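16 kDa beta-galactoside-binding lectin (Gallus gallus, PDB 1QMJ) binds beta-galactosides such as lactose as a homodimeric galectin, and may be involved in regulating differentiation. Local coordinates at residues 39-44 and 93-98; 55-60 and 71-76. All coordinates share one frame; numbering follows the deposited sequence.

Interaction 1: 39-44 and 93-98; sequences TLMLHF and AEVKVK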
ATOM      1  N   THR A  39      -4.146  15.720   9.175  1.00 24.83           N
ATOM      2  CA  THR A  39      -2.984  16.543   8.808  1.00 25.35           C
ATOM      3  C   THR A  39      -2.353  16.001   7.531  1.00 25.06           C
ATOM      4  O   THR A  39      -1.658  14.976   7.545  1.00 21.20           O
ATOM      5  CB  THR A  39      -1.961  16.525   9.938  1.00 26.88           C
ATOM      6  OG1 THR A  39      -2.549  17.041  11.124  1.00 33.62           O
ATOM      7  CG2 THR A  39      -0.722  17.368   9.634  1.00 27.46           C
ATOM      8  N   LEU A  40      -2.621  16.721   6.462  1.00 23.34           N
ATOM      9  CA  LEU A  40      -2.131  16.370   5.131  1.00 22.41           C
ATOM     10  C   LEU A  40      -1.173  17.415   4.592  1.00 23.86           C
ATOM     11  O   LEU A  40      -1.440  18.626   4.649  1.00 25.08           O
ATOM     12  CB  LEU A  40      -3.294  16.275   4.147  1.00 19.84           C
ATOM     13  CG  LEU A  40      -4.368  15.287   4.580  1.00 20.52           C
ATOM     14  CD1 LEU A  40      -5.559  15.252   3.620  1.00 18.55           C
ATOM     15  CD2 LEU A  40      -3.854  13.849   4.664  1.00 19.64           C
ATOM     16  N   MET A  41      -0.084  16.909   4.080  1.00 24.26           N
ATOM     17  CA  MET A  41       0.937  17.736   3.480  1.00 24.40           C
ATOM     18  C   MET A  41       0.432  18.179   2.113  1.00 24.85           C
ATOM     19  O   MET A  41       0.742  19.275   1.632  1.00 24.57           O
ATOM     20  CB  MET A  41       2.235  16.943   3.332  1.00 27.11           C
ATOM     21  CG  MET A  41       3.335  17.718   2.603  1.00 32.29           C
ATOM     22  SD  MET A  41       4.700  16.684   2.125  1.00 41.95           S
ATOM     23  CE  MET A  41       5.361  15.858   3.556  1.00 37.63           C
ATOM     24  N   LEU A  42      -0.359  17.310   1.498  1.00 23.46           N
ATOM     25  CA  LEU A  42      -0.905  17.605   0.175  1.00 22.95           C
ATOM     26  C   LEU A  42      -2.150  16.775  -0.162  1.00 22.63           C
ATOM     27  O   LEU A  42      -2.179  15.546   0.030  1.00 18.67           O
ATOM     28  CB  LEU A  42       0.136  17.312  -0.890  1.00 24.60           C
ATOM     29  CG  LEU A  42      -0.454  17.297  -2.293  1.00 24.94           C
ATOM     30  CD1 LEU A  42      -0.943  18.674  -2.746  1.00 24.25           C
ATOM     31  CD2 LEU A  42       0.546  16.837  -3.349  1.00 25.33           C
ATOM     32  N   HIS A  43      -3.123  17.514  -0.664  1.00 22.50           N
ATOM     33  CA  HIS A  43      -4.413  16.981  -1.103  1.00 21.20           C
ATOM     34  C   HIS A  43      -4.567  17.236  -2.607  1.00 22.57           C
ATOM     35  O   HIS A  43      -5.180  18.230  -3.025  1.00 20.66           O
ATOM     36  CB  HIS A  43      -5.560  17.672  -0.351  1.00 20.80           C
ATOM     37  CG  HIS A  43      -6.947  17.207  -0.815  1.00 21.27           C
ATOM     38  ND1 HIS A  43      -7.874  18.087  -1.369  1.00 21.72           N
ATOM     39  CD2 HIS A  43      -7.547  15.986  -0.806  1.00 18.13           C
ATOM     40  CE1 HIS A  43      -8.965  17.404  -1.668  1.00 19.35           C
ATOM     41  NE2 HIS A  43      -8.786  16.149  -1.339  1.00 20.78           N
ATOM     42  N   PHE A  44      -3.988  16.320  -3.370  1.00 22.00           N
ATOM     43  CA  PHE A  44      -4.021  16.354  -4.847  1.00 20.34           C
ATOM     44  C   PHE A  44      -5.387  15.860  -5.292  1.00 20.34           C
ATOM     45  O   PHE A  44      -5.708  14.668  -5.174  1.00 20.49           O
ATOM     46  CB  PHE A  44      -2.928  15.450  -5.399  1.00 19.87           C
ATOM     47  CG  PHE A  44      -2.737  15.610  -6.897  1.00 21.89           C
ATOM     48  CD1 PHE A  44      -2.144  16.770  -7.403  1.00 21.20           C
ATOM     49  CD2 PHE A  44      -3.158  14.596  -7.761  1.00 19.87           C
ATOM     50  CE1 PHE A  44      -1.970  16.917  -8.781  1.00 17.62           C
ATOM     51  CE2 PHE A  44      -2.982  14.742  -9.140  1.00 21.40           C
ATOM     52  CZ  PHE A  44      -2.388  15.903  -9.651  1.00 19.64           C
ATOM     53  N   ALA A  93      10.935  22.575   1.340  1.00 46.46           N
ATOM     54  CA  ALA A  93      10.278  23.729   0.683  1.00 43.58           C
ATOM     55  C   ALA A  93       8.967  23.374  -0.053  1.00 41.04           C
ATOM     56  O   ALA A  93       7.978  24.119  -0.004  1.00 40.38           O
ATOM     57  CB  ALA A  93      11.211  24.363  -0.347  1.00 44.95           C
ATOM     58  N   GLU A  94       8.926  22.247  -0.747  1.00 39.20           N
ATOM     59  CA  GLU A  94       7.695  21.901  -1.490  1.00 39.43           C
ATOM     60  C   GLU A  94       7.543  20.411  -1.790  1.00 37.03           C
ATOM     61  O   GLU A  94       8.455  19.606  -1.539  1.00 36.24           O
ATOM     62  CB  GLU A  94       7.680  22.622  -2.845  1.00 42.14           C
ATOM     63  CG  GLU A  94       8.854  22.231  -3.753  1.00 45.99           C
ATOM     64  CD  GLU A  94       8.723  22.793  -5.173  1.00 51.54           C
ATOM     65  OE1 GLU A  94       8.081  23.893  -5.374  1.00 57.66           O
ATOM     66  OE2 GLU A  94       9.256  22.168  -6.169  1.00 50.54           O
ATOM     67  N   VAL A  95       6.361  20.149  -2.322  1.00 33.82           N
ATOM     68  CA  VAL A  95       5.914  18.830  -2.757  1.00 31.24           C
ATOM     69  C   VAL A  95       5.739  18.871  -4.261  1.00 30.12           C
ATOM     70  O   VAL A  95       5.157  19.818  -4.806  1.00 27.79           O
ATOM     71  CB  VAL A  95       4.567  18.471  -2.114  1.00 32.54           C
ATOM     72  CG1 VAL A  95       4.196  16.995  -2.287  1.00 31.31           C
ATOM     73  CG2 VAL A  95       4.523  18.735  -0.611  1.00 29.80           C
ATOM     74  N   LYS A  96       6.244  17.857  -4.898  1.00 30.90           N
ATOM     75  CA  LYS A  96       6.158  17.737  -6.347  1.00 28.71           C
ATOM     76  C   LYS A  96       5.347  16.511  -6.718  1.00 27.09           C
ATOM     77  O   LYS A  96       5.484  15.449  -6.106  1.00 26.76           O
ATOM     78  CB  LYS A  96       7.548  17.580  -6.959  1.00 31.89           C
ATOM     79  CG  LYS A  96       8.390  18.853  -6.934  1.00 40.15           C
ATOM     80  CD  LYS A  96       9.682  18.696  -7.738  1.00 49.32           C
ATOM     81  CE  LYS A  96      10.509  19.974  -7.824  1.00 54.87           C
ATOM     82  NZ  LYS A  96      11.629  19.863  -8.770  1.00 60.44           N
ATOM     83  N   VAL A  97       4.527  16.696  -7.708  1.00 25.76           N
ATOM     84  CA  VAL A  97       3.682  15.632  -8.244  1.00 26.01           C
ATOM     85  C   VAL A  97       3.906  15.583  -9.740  1.00 26.42           C
ATOM     86  O   VAL A  97       3.617  16.544 -10.460  1.00 28.61           O
ATOM     87  CB  VAL A  97       2.208  15.917  -7.948  1.00 23.14           C
ATOM     88  CG1 VAL A  97       1.280  14.796  -8.425  1.00 22.75           C
ATOM     89  CG2 VAL A  97       1.916  16.088  -6.455  1.00 21.32           C
ATOM     90  N   LYS A  98       4.427  14.472 -10.210  1.00 28.04           N
ATOM     91  CA  LYS A  98       4.694  14.340 -11.640  1.00 28.92           C
ATOM     92  C   LYS A  98       3.910  13.226 -12.291  1.00 28.36           C
ATOM     93  O   LYS A  98       3.854  12.096 -11.780  1.00 26.34           O
ATOM     94  CB  LYS A  98       6.169  14.035 -11.947  1.00 32.57           C
ATOM     95  CG  LYS A  98       7.073  14.000 -10.724  1.00 41.36           C
ATOM     96  CD  LYS A  98       8.315  14.886 -10.885  1.00 49.49           C
ATOM     97  CE  LYS A  98       9.371  14.295 -11.825  1.00 53.88           C
ATOM     98  NZ  LYS A  98      10.705  14.890 -11.636  1.00 56.91           N
TER
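The ring of F44 receives V97 over one face: methyl CG1 stands 4.0 Å from the ring centroid of F44, only 13° off the ring normal, so the methyl sits over the middle of the face in a CH-pi contact. CG of F44 is anti to its backbone N (chi1 -170°), and the second torsion turns the ring's face to V97. The ring of F104 meets the same ring at a slant.

V97 uses its second branch on L42, two residues before F44. Its CG2 lies 3.5 Å from CD2 of L42, tighter than usual for two carbons, and that leucine methyl also reaches CG1 of V95 at 3.8 Å, wedging between the two valines. At the far end, V95 turns CG2 to M41, whose sulphur SD rests 3.4 Å from it; the methionine chain is extended through its first two torsions, which brings CG and SD against this methyl, and an unbranched, flexible thioether suits a beta-branched neighbour. Every contact is apolar and buried, which suits short, stiff valines on one strand and longer Leu, Met and Phe chains on the other.

M41 and L42 can both face this way because they form a classic beta bulge opposite V33. The strands run in nearly the same direction, 23° apart, with their axes 9.7 Å from each other: this is face-to-face packing of two sheets in the galectin beta-sandwich. Residues 42-44 lie between strands 29-33 and 56-63 in one sheet, while 94-98 lies between 83-90 and 103-107 in the other, and I86 and F90 of strand 83-90 add to the filling.

Interaction 2: 55-60 and 71-76; sequences NTVVCN and DRKADF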
ATOM      1  N   ASN A  55     -12.750  19.995 -14.983  1.00 27.25           N
ATOM      2  CA  ASN A  55     -11.372  19.709 -15.413  1.00 28.54           C
ATOM      3  C   ASN A  55     -10.380  20.693 -14.779  1.00 25.65           C
ATOM      4  O   ASN A  55      -9.744  21.500 -15.474  1.00 23.43           O
ATOM      5  CB  ASN A  55     -11.275  19.825 -16.931  1.00 32.21           C
ATOM      6  CG  ASN A  55     -12.193  18.839 -17.651  1.00 38.48           C
ATOM      7  OD1 ASN A  55     -12.535  17.800 -17.088  1.00 39.82           O
ATOM      8  ND2 ASN A  55     -12.617  19.101 -18.872  1.00 41.52           N
ATOM      9  N   THR A  56     -10.277  20.593 -13.466  1.00 24.41           N
ATOM     10  CA  THR A  56      -9.376  21.441 -12.673  1.00 22.73           C
ATOM     11  C   THR A  56      -8.730  20.647 -11.547  1.00 21.59           C
ATOM     12  O   THR A  56      -9.396  19.878 -10.840  1.00 20.79           O
ATOM     13  CB  THR A  56     -10.143  22.598 -12.025  1.00 22.57           C
ATOM     14  OG1 THR A  56     -10.828  23.349 -13.011  1.00 24.74           O
ATOM     15  CG2 THR A  56      -9.227  23.565 -11.266  1.00 22.90           C
ATOM     16  N   VAL A  57      -7.442  20.852 -11.407  1.00 21.54           N
ATOM     17  CA  VAL A  57      -6.669  20.210 -10.350  1.00 19.78           C
ATOM     18  C   VAL A  57      -6.599  21.164  -9.171  1.00 22.80           C
ATOM     19  O   VAL A  57      -6.152  22.311  -9.303  1.00 23.30           O
ATOM     20  CB  VAL A  57      -5.244  19.890 -10.815  1.00 17.96           C
ATOM     21  CG1 VAL A  57      -4.335  19.433  -9.667  1.00 15.02           C
ATOM     22  CG2 VAL A  57      -5.181  18.773 -11.858  1.00 14.42           C
ATOM     23  N   VAL A  58      -7.049  20.679  -8.047  1.00 23.62           N
ATOM     24  CA  VAL A  58      -7.036  21.456  -6.816  1.00 22.93           C
ATOM     25  C   VAL A  58      -6.037  20.836  -5.852  1.00 20.07           C
ATOM     26  O   VAL A  58      -6.037  19.619  -5.633  1.00 24.09           O
ATOM     27  CB  VAL A  58      -8.429  21.466  -6.167  1.00 25.59           C
ATOM     28  CG1 VAL A  58      -8.469  22.249  -4.850  1.00 25.64           C
ATOM     29  CG2 VAL A  58      -9.506  22.100  -7.052  1.00 23.28           C
ATOM     30  N   CYS A  59      -5.208  21.695  -5.315  1.00 20.24           N
ATOM     31  CA  CYS A  59      -4.179  21.313  -4.344  1.00 20.58           C
ATOM     32  C   CYS A  59      -4.451  22.060  -3.054  1.00 21.21           C
ATOM     33  O   CYS A  59      -4.845  23.231  -3.068  1.00 23.13           O
ATOM     34  CB  CYS A  59      -2.788  21.677  -4.867  1.00 20.65           C
ATOM     35  SG  CYS A  59      -2.254  20.639  -6.315  1.00 23.00           S
ATOM     36  N   ASN A  60      -4.241  21.381  -1.958  1.00 23.51           N
ATOM     37  CA  ASN A  60      -4.481  21.971  -0.646  1.00 21.82           C
ATOM     38  C   ASN A  60      -3.847  21.136   0.450  1.00 23.24           C
ATOM     39  O   ASN A  60      -3.520  19.959   0.252  1.00 22.47           O
ATOM     40  CB  ASN A  60      -5.993  22.036  -0.394  1.00 21.67           C
ATOM     41  CG  ASN A  60      -6.406  23.159   0.555  1.00 21.76           C
ATOM     42  OD1 ASN A  60      -5.555  23.753   1.211  1.00 23.31           O
ATOM     43  ND2 ASN A  60      -7.681  23.488   0.668  1.00 21.46           N
ATOM     44  N   ASP A  71      -5.423  25.947  -3.941  1.00 24.75           N
ATOM     45  CA  ASP A  71      -4.488  26.301  -4.997  1.00 23.05           C
ATOM     46  C   ASP A  71      -4.927  25.573  -6.255  1.00 21.81           C
ATOM     47  O   ASP A  71      -4.711  24.363  -6.399  1.00 21.89           O
ATOM     48  CB  ASP A  71      -3.067  25.880  -4.610  1.00 23.73           C
ATOM     49  CG  ASP A  71      -2.023  26.267  -5.662  1.00 28.23           C
ATOM     50  OD1 ASP A  71      -2.326  27.104  -6.596  1.00 29.51           O
ATOM     51  OD2 ASP A  71      -0.840  25.754  -5.616  1.00 30.49           O
ATOM     52  N   ARG A  72      -5.541  26.328  -7.129  1.00 22.61           N
ATOM     53  CA  ARG A  72      -6.050  25.806  -8.396  1.00 23.29           C
ATOM     54  C   ARG A  72      -4.980  25.917  -9.467  1.00 22.22           C
ATOM     55  O   ARG A  72      -4.372  26.978  -9.649  1.00 24.06           O
ATOM     56  CB  ARG A  72      -7.276  26.598  -8.816  1.00 24.83           C
ATOM     57  CG  ARG A  72      -8.523  26.131  -8.092  1.00 29.40           C
ATOM     58  CD  ARG A  72      -9.413  27.267  -7.611  1.00 35.90           C
ATOM     59  NE  ARG A  72     -10.602  26.759  -6.942  1.00 39.90           N
ATOM     60  CZ  ARG A  72     -11.603  26.160  -7.585  1.00 37.65           C
ATOM     61  NH1 ARG A  72     -11.569  26.010  -8.917  1.00 36.81           N
ATOM     62  NH2 ARG A  72     -12.686  25.665  -6.979  1.00 39.17           N
ATOM     63  N   LYS A  73      -4.785  24.805 -10.146  1.00 22.33           N
ATOM     64  CA  LYS A  73      -3.790  24.697 -11.221  1.00 22.51           C
ATOM     65  C   LYS A  73      -4.465  24.894 -12.581  1.00 23.75           C
ATOM     66  O   LYS A  73      -5.661  24.619 -12.748  1.00 24.80           O
ATOM     67  CB  LYS A  73      -3.128  23.326 -11.169  1.00 22.54           C
ATOM     68  CG  LYS A  73      -2.316  23.115  -9.888  1.00 22.45           C
ATOM     69  CD  LYS A  73      -1.180  24.130  -9.725  1.00 21.77           C
ATOM     70  CE  LYS A  73      -0.372  23.921  -8.443  1.00 22.16           C
ATOM     71  NZ  LYS A  73       0.822  24.776  -8.371  1.00 23.93           N
ATOM     72  N   ALA A  74      -3.660  25.368 -13.512  1.00 23.80           N
ATOM     73  CA  ALA A  74      -4.102  25.664 -14.885  1.00 24.90           C
ATOM     74  C   ALA A  74      -4.139  24.405 -15.771  1.00 24.02           C
ATOM     75  O   ALA A  74      -5.062  24.214 -16.572  1.00 26.40           O
ATOM     76  CB  ALA A  74      -3.148  26.669 -15.534  1.00 21.65           C
ATOM     77  N   ASP A  75      -3.135  23.564 -15.617  1.00 24.28           N
ATOM     78  CA  ASP A  75      -3.016  22.326 -16.419  1.00 23.84           C
ATOM     79  C   ASP A  75      -3.839  21.181 -15.823  1.00 23.97           C
ATOM     80  O   ASP A  75      -3.922  21.019 -14.598  1.00 25.13           O
ATOM     81  CB  ASP A  75      -1.559  21.878 -16.480  1.00 29.45           C
ATOM     82  CG  ASP A  75      -0.661  22.895 -17.179  1.00 33.85           C
ATOM     83  OD1 ASP A  75      -0.696  23.009 -18.462  1.00 37.52           O
ATOM     84  OD2 ASP A  75       0.129  23.638 -16.483  1.00 36.61           O
ATOM     85  N   PHE A  76      -4.423  20.419 -16.734  1.00 24.09           N
ATOM     86  CA  PHE A  76      -5.253  19.248 -16.404  1.00 26.07           C
ATOM     87  C   PHE A  76      -4.950  18.118 -17.402  1.00 27.29           C
ATOM     88  O   PHE A  76      -5.764  17.825 -18.292  1.00 28.60           O
ATOM     89  CB  PHE A  76      -6.734  19.618 -16.477  1.00 23.33           C
ATOM     90  CG  PHE A  76      -7.636  18.576 -15.813  1.00 20.48           C
ATOM     91  CD1 PHE A  76      -7.683  18.473 -14.416  1.00 15.97           C
ATOM     92  CD2 PHE A  76      -8.414  17.725 -16.604  1.00 19.64           C
ATOM     93  CE1 PHE A  76      -8.509  17.517 -13.812  1.00 20.81           C
ATOM     94  CE2 PHE A  76      -9.241  16.769 -16.000  1.00 21.32           C
ATOM     95  CZ  PHE A  76      -9.288  16.665 -14.605  1.00 18.81           C
TER
HETATM   96  O   HOH W   1      -6.125  21.990 -13.493  1.00 18.57           O
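C59 and D71 form the closely bonded end of this antiparallel pairing, exchanging two backbone hydrogen bonds: C59 N to D71 O and D71 N to C59 O, each 2.9 Å. V58 and R72 follow as a non-hydrogen-bonded pair, and K73 N then reaches V57 O at 3.0 Å in a nearly straight bond (170°). Beyond it the strands part, and a water fills in, accepting from V57 N at 2.7 Å and donating to the carbonyl oxygens of K73 and D75. Three polar backbone groups are thus satisfied where direct pairing has stopped.

Past the water, packing closes again through F76. One face of its ring lies against the backbone of the exposed N55, with CA above its centre and CB 4.0 Å from the ring centroid in a CH-pi contact. CD1 of F76 also touches CG2 of V57 at 3.6 Å. A broad, flat side chain suits this place, since it can cover the G1 bulge that N55 and T56 form opposite R47.

The tight part is the C59-D71 end and the buried V57 and C59, small apolar groups packed on F44; D71 and K73 start from the same face. The looser part is the water-filled opening and the other face, where exposed R72 beside V58 forms salt bridges with D53 and E70. K73 bends at chi2 (-60°), which sets CD, then runs extended to NZ, which bonds to E105 O and makes a weak 3.4 Å salt bridge to D71 OD2. D71, R72 and K73 belong to the predicted beta-galactoside site. Backbone bonds hold the strand while charged groups line it, consistent with a surface that recognises sugar hydroxyls.

How the interactions relate
Interactions 1 and 2 lie 13 Å apart between centres and meet through adjacent strands, 39-47 and 56-63, of one sheet. Interaction 1 joins that sheet to the other across the sandwich interior; interaction 2 runs within the sheet, pairing 56-63 with 71-73. Along the chain the order is 39-44, 55-60, 71-76, 93-98, so both segments of interaction 2 fall between those of interaction 1. The two are in direct touch: F44 CE1 packs 3.6 Å from V57 CG1, and H43 N probably hydrogen-bonds to N60 O. Strand 71-73, which holds three residues of the predicted galactoside site, thus lies two strands from 39-47, whose buried side chains fill the space between the sheets.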